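Local coordinates for protein beta-fructofuranosidase (Bifidobacterium adolescentis, PDB 6NOB) that probably hydrolyses terminal beta-fructofuranosyl residues of fructose-containing sugars such as sucrose, as a glycoside hydrolase family 32 beta-fructofuranosidase, at residues T4-S8 with V67-G71; N113-R117 with Q608-G612. All blocks are in the same frame, centred on the assembly; numbering follows the deposited sequence.

Interaction 1: T4-S8 with V67-G71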
loop_
_atom_site.group_PDB
_atom_site.type_symbol
_atom_site.label_atom_id
_atom_site.label_comp_id
_atom_site.label_asym_id
_atom_site.label_seq_id
_atom_site.Cartn_x
_atom_site.Cartn_y
_atom_site.Cartn_z
ATOM N N THR A 4 -13.794 -0.008 34.911
ATOM C CA THR A 4 -14.747 0.707 34.069
ATOM C C THR A 4 -14.117 1.984 33.508
ATOM O O THR A 4 -13.823 2.923 34.250
ATOM C CB THR A 4 -16.036 1.050 34.850
ATOM O OG1 THR A 4 -16.839 -0.128 34.988
ATOM C CG2 THR A 4 -16.847 2.108 34.118
ATOM N N TYR A 5 -13.901 2.002 32.195
ATOM C CA TYR A 5 -13.323 3.142 31.495
ATOM C C TYR A 5 -14.437 3.993 30.895
ATOM O O TYR A 5 -15.410 3.464 30.349
ATOM C CB TYR A 5 -12.363 2.675 30.397
ATOM C CG TYR A 5 -11.417 3.745 29.897
ATOM C CD1 TYR A 5 -10.457 4.300 30.737
ATOM C CD2 TYR A 5 -11.475 4.194 28.581
ATOM C CE1 TYR A 5 -9.587 5.277 30.285
ATOM C CE2 TYR A 5 -10.609 5.173 28.119
ATOM C CZ TYR A 5 -9.667 5.708 28.978
ATOM O OH TYR A 5 -8.803 6.678 28.528
ATOM N N SER A 6 -14.289 5.315 30.989
ATOM C CA SER A 6 -15.359 6.230 30.618
ATOM C C SER A 6 -14.803 7.447 29.891
ATOM O O SER A 6 -13.751 7.973 30.263
ATOM C CB SER A 6 -16.143 6.679 31.856
ATOM O OG SER A 6 -17.494 6.951 31.532
ATOM N N ILE A 7 -15.522 7.892 28.853
ATOM C CA ILE A 7 -15.185 9.104 28.114
ATOM C C ILE A 7 -16.463 9.879 27.813
ATOM O O ILE A 7 -17.575 9.355 27.907
ATOM C CB ILE A 7 -14.431 8.820 26.794
ATOM C CG1 ILE A 7 -15.324 8.048 25.820
ATOM C CG2 ILE A 7 -13.126 8.080 27.055
ATOM C CD1 ILE A 7 -14.793 8.014 24.402
ATOM N N SER A 8 -16.287 11.146 27.438
ATOM C CA SER A 8 -17.382 12.020 27.036
ATOM C C SER A 8 -17.202 12.417 25.577
ATOM O O SER A 8 -16.087 12.729 25.143
ATOM C CB SER A 8 -17.445 13.269 27.919
ATOM O OG SER A 8 -18.772 13.755 28.018
ATOM N N VAL A 67 -19.724 7.594 27.322
ATOM C CA VAL A 67 -19.503 6.230 26.855
ATOM C C VAL A 67 -18.736 5.477 27.932
ATOM O O VAL A 67 -17.690 5.944 28.401
ATOM C CB VAL A 67 -18.744 6.205 25.517
ATOM C CG1 VAL A 67 -18.727 4.796 24.943
ATOM C CG2 VAL A 67 -19.370 7.187 24.534
ATOM N N ALA A 68 -19.253 4.314 28.323
ATOM C CA ALA A 68 -18.692 3.539 29.420
ATOM C C ALA A 68 -18.371 2.134 28.940
ATOM O O ALA A 68 -19.204 1.489 28.294
ATOM C CB ALA A 68 -19.659 3.483 30.608
ATOM N N ALA A 69 -17.169 1.663 29.261
ATOM C CA ALA A 69 -16.731 0.313 28.938
ATOM C C ALA A 69 -16.453 -0.454 30.222
ATOM O O ALA A 69 -15.951 0.110 31.197
ATOM C CB ALA A 69 -15.477 0.330 28.062
ATOM N N SER A 70 -16.783 -1.743 30.217
ATOM C CA SER A 70 -16.473 -2.617 31.339
ATOM C C SER A 70 -16.321 -4.031 30.804
ATOM O O SER A 70 -17.174 -4.508 30.051
ATOM C CB SER A 70 -17.562 -2.560 32.418
ATOM O OG SER A 70 -17.088 -3.051 33.663
ATOM N N GLY A 71 -15.236 -4.692 31.194
ATOM C CA GLY A 71 -14.926 -6.005 30.682
ATOM C C GLY A 71 -14.328 -6.017 29.295
ATOM O O GLY A 71 -14.119 -7.102 28.738
#
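Strand residues 5-8 and 67-70 run antiparallel as neighbours, their axes 4.7 Å apart at closest approach and their directions 167° apart. Two hydrogen-bonded pairs flank one non-hydrogen-bonded pair. In the first, Tyr5 N donates to Ala69 O (3.0 Å, somewhat bent at 137°) and Ala69 N donates to Tyr5 O (2.7 Å, nearly straight). In the second, Ile7 N reaches Val67 O at 2.9 Å and Val67 N reaches Ile7 O at 2.8 Å. Between them, Ser6 faces Ala68, whose backbone bonds instead to Thr32 on the next strand. The carbonyls also take CA-H...O contacts: Thr4 CA lies 3.2 Å from Ala69 O, Ser6 CA 3.2 Å from Val67 O, and Ala68 CA 3.4 Å from Tyr5 O. Val67 O is the busiest acceptor, since Ser6 OG adds a weak hydrogen bond at 3.3 Å. Past the last backbone pair, Thr4 OG1 and Ser70 OG share a hydrogen bond of 3.2 Å. Ile7, Val67 and Ala69 lie on the same face and touch Met95; Ile7 CG1 packs on Val67 CB at 3.9 Å, and Val67 continues onto Leu17 and Leu19 of the second N-terminal sheet. The Tyr5 ring, starting from this face, leads away. Strand 5-10 is outermost within the chain and strand 64-70 lies inside, bonded on both sides. The chemistry implies that Tyr5, Ile7, Val67 and Ala69 satisfy one another's inward N-H and C=O groups, Ser6 N and O taking no part, while a small apolar layer joins one face to the sheet containing strand 16-23.

Interaction 2: N113-R117 with Q608-G612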
loop_
_atom_site.group_PDB
_atom_site.type_symbol
_atom_site.label_atom_id
_atom_site.label_comp_id
_atom_site.label_asym_id
_atom_site.label_seq_id
_atom_site.Cartn_x
_atom_site.Cartn_y
_atom_site.Cartn_z
ATOM N N ASN A 113 0.147 15.636 13.724
ATOM C CA ASN A 113 1.326 16.483 13.925
ATOM C C ASN A 113 2.117 15.986 15.138
ATOM O O ASN A 113 2.148 16.599 16.207
ATOM C CB ASN A 113 0.911 17.941 14.076
ATOM C CG ASN A 113 2.100 18.875 14.170
ATOM O OD1 ASN A 113 3.131 18.651 13.535
ATOM N ND2 ASN A 113 1.963 19.928 14.969
ATOM N N ARG A 114 2.770 14.840 14.948
ATOM C CA ARG A 114 3.554 14.203 15.997
ATOM C C ARG A 114 4.819 13.604 15.401
ATOM O O ARG A 114 4.816 13.108 14.271
ATOM C CB ARG A 114 2.769 13.094 16.716
ATOM C CG ARG A 114 1.430 13.521 17.287
ATOM C CD ARG A 114 0.708 12.337 17.902
ATOM N NE ARG A 114 1.539 11.655 18.889
ATOM C CZ ARG A 114 1.653 12.038 20.156
ATOM N NH1 ARG A 114 0.988 13.100 20.591
ATOM N NH2 ARG A 114 2.431 11.359 20.989
ATOM N N PHE A 115 5.899 13.651 16.179
ATOM C CA PHE A 115 7.146 13.014 15.774
ATOM C C PHE A 115 6.912 11.535 15.494
ATOM O O PHE A 115 6.248 10.841 16.269
ATOM C CB PHE A 115 8.205 13.199 16.863
ATOM C CG PHE A 115 9.524 12.541 16.556
ATOM C CD1 PHE A 115 10.283 12.941 15.467
ATOM C CD2 PHE A 115 10.014 11.532 17.373
ATOM C CE1 PHE A 115 11.499 12.339 15.192
ATOM C CE2 PHE A 115 11.228 10.925 17.103
ATOM C CZ PHE A 115 11.971 11.328 16.012
ATOM N N GLY A 116 7.442 11.058 14.371
ATOM C CA GLY A 116 7.202 9.707 13.914
ATOM C C GLY A 116 6.146 9.582 12.836
ATOM O O GLY A 116 5.959 8.481 12.301
ATOM N N ARG A 117 5.450 10.665 12.505
ATOM C CA ARG A 117 4.447 10.668 11.452
ATOM C C ARG A 117 4.921 11.517 10.281
ATOM O O ARG A 117 5.700 12.460 10.449
ATOM C CB ARG A 117 3.103 11.203 11.960
ATOM C CG ARG A 117 2.651 10.616 13.285
ATOM C CD ARG A 117 1.138 10.654 13.423
ATOM N NE ARG A 117 0.483 9.782 12.450
ATOM C CZ ARG A 117 -0.726 9.252 12.613
ATOM N NH1 ARG A 117 -1.240 8.470 11.675
ATOM N NH2 ARG A 117 -1.419 9.498 13.716
ATOM N N GLN A 608 13.541 8.139 9.355
ATOM C CA GLN A 608 13.081 9.104 10.351
ATOM C C GLN A 608 14.109 10.219 10.505
ATOM O O GLN A 608 15.135 10.053 11.166
ATOM C CB GLN A 608 12.828 8.410 11.685
ATOM C CG GLN A 608 12.259 9.328 12.753
ATOM C CD GLN A 608 10.916 9.914 12.354
ATOM O OE1 GLN A 608 9.928 9.192 12.221
ATOM N NE2 GLN A 608 10.875 11.228 12.163
ATOM N N GLY A 609 13.834 11.368 9.893
ATOM C CA GLY A 609 14.641 12.539 10.144
ATOM C C GLY A 609 14.341 13.148 11.498
ATOM O O GLY A 609 13.307 12.890 12.115
ATOM N N ALA A 610 15.274 13.967 11.974
ATOM C CA ALA A 610 15.103 14.610 13.270
ATOM C C ALA A 610 13.884 15.526 13.256
ATOM O O ALA A 610 13.508 16.085 12.221
ATOM C CB ALA A 610 16.355 15.404 13.640
ATOM N N ASP A 611 13.253 15.664 14.420
ATOM C CA ASP A 611 12.123 16.572 14.544
ATOM C C ASP A 611 12.594 18.015 14.424
ATOM O O ASP A 611 13.740 18.349 14.739
ATOM C CB ASP A 611 11.402 16.362 15.876
ATOM C CG ASP A 611 9.931 16.739 15.807
ATOM O OD1 ASP A 611 9.313 16.558 14.736
ATOM O OD2 ASP A 611 9.392 17.216 16.827
ATOM N N GLY A 612 11.696 18.877 13.957
ATOM C CA GLY A 612 12.047 20.265 13.743
ATOM C C GLY A 612 12.533 20.517 12.332
ATOM O O GLY A 612 11.991 19.955 11.378
HETATM O O HOH W 1 8.063 12.657 12.024
#
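Phe115 lays its ring along the bend Gln608-Asp611: CE1 comes 3.3 Å from Gln608 NE2 and 3.6 Å from Gly609 O, which meets the ring edge, while CD1 sits 3.6 Å from Asp611 CB. Beside it, Gly116 CA approaches Gln608 OE1 at 3.3 Å. Gly116 holds the third position of a type II turn closed by Arg117 N to Arg114 O (3.1 Å), and its positive phi would jam a side chain against the preceding carbonyl. The polar link runs through one water, which accepts from Gly116 N (2.9 Å) and Gln608 NE2 (3.2 Å) and donates to Arg117 O (2.8 Å). The second amide hydrogen of Gln608 NE2 goes to Gly609 O (2.9 Å), which fixes the side chain. Arg589 reaches Arg117 O from the C-terminal side. Such a loop-to-loop seam, part aromatic and part water-bridged, fits the family 32 layout of a five-bladed beta-propeller with a C-terminal beta-sandwich against it.

From the N terminus, strand 5-10 is laid down first and strand 64-70 returns beside it; 58 residues separate the segments, including strands 16-23, 30-34, 40-45 and 52-58, and interaction 1 closes that loop within the N-terminal domain. Only after helix 108-112 does interaction 2 open, in the run leading into strand 127-138. It closes after 490 intervening residues, once the propeller and most of the C-terminal sandwich have been built, between strands 601-606 and 614-620. The two loops therefore follow in series, neither enclosing nor crossing the other. Their centres are 32 Å apart and their nearest atoms about 14 Å. One contact is local to a domain; the other joins the segment leading into the propeller to the sandwich.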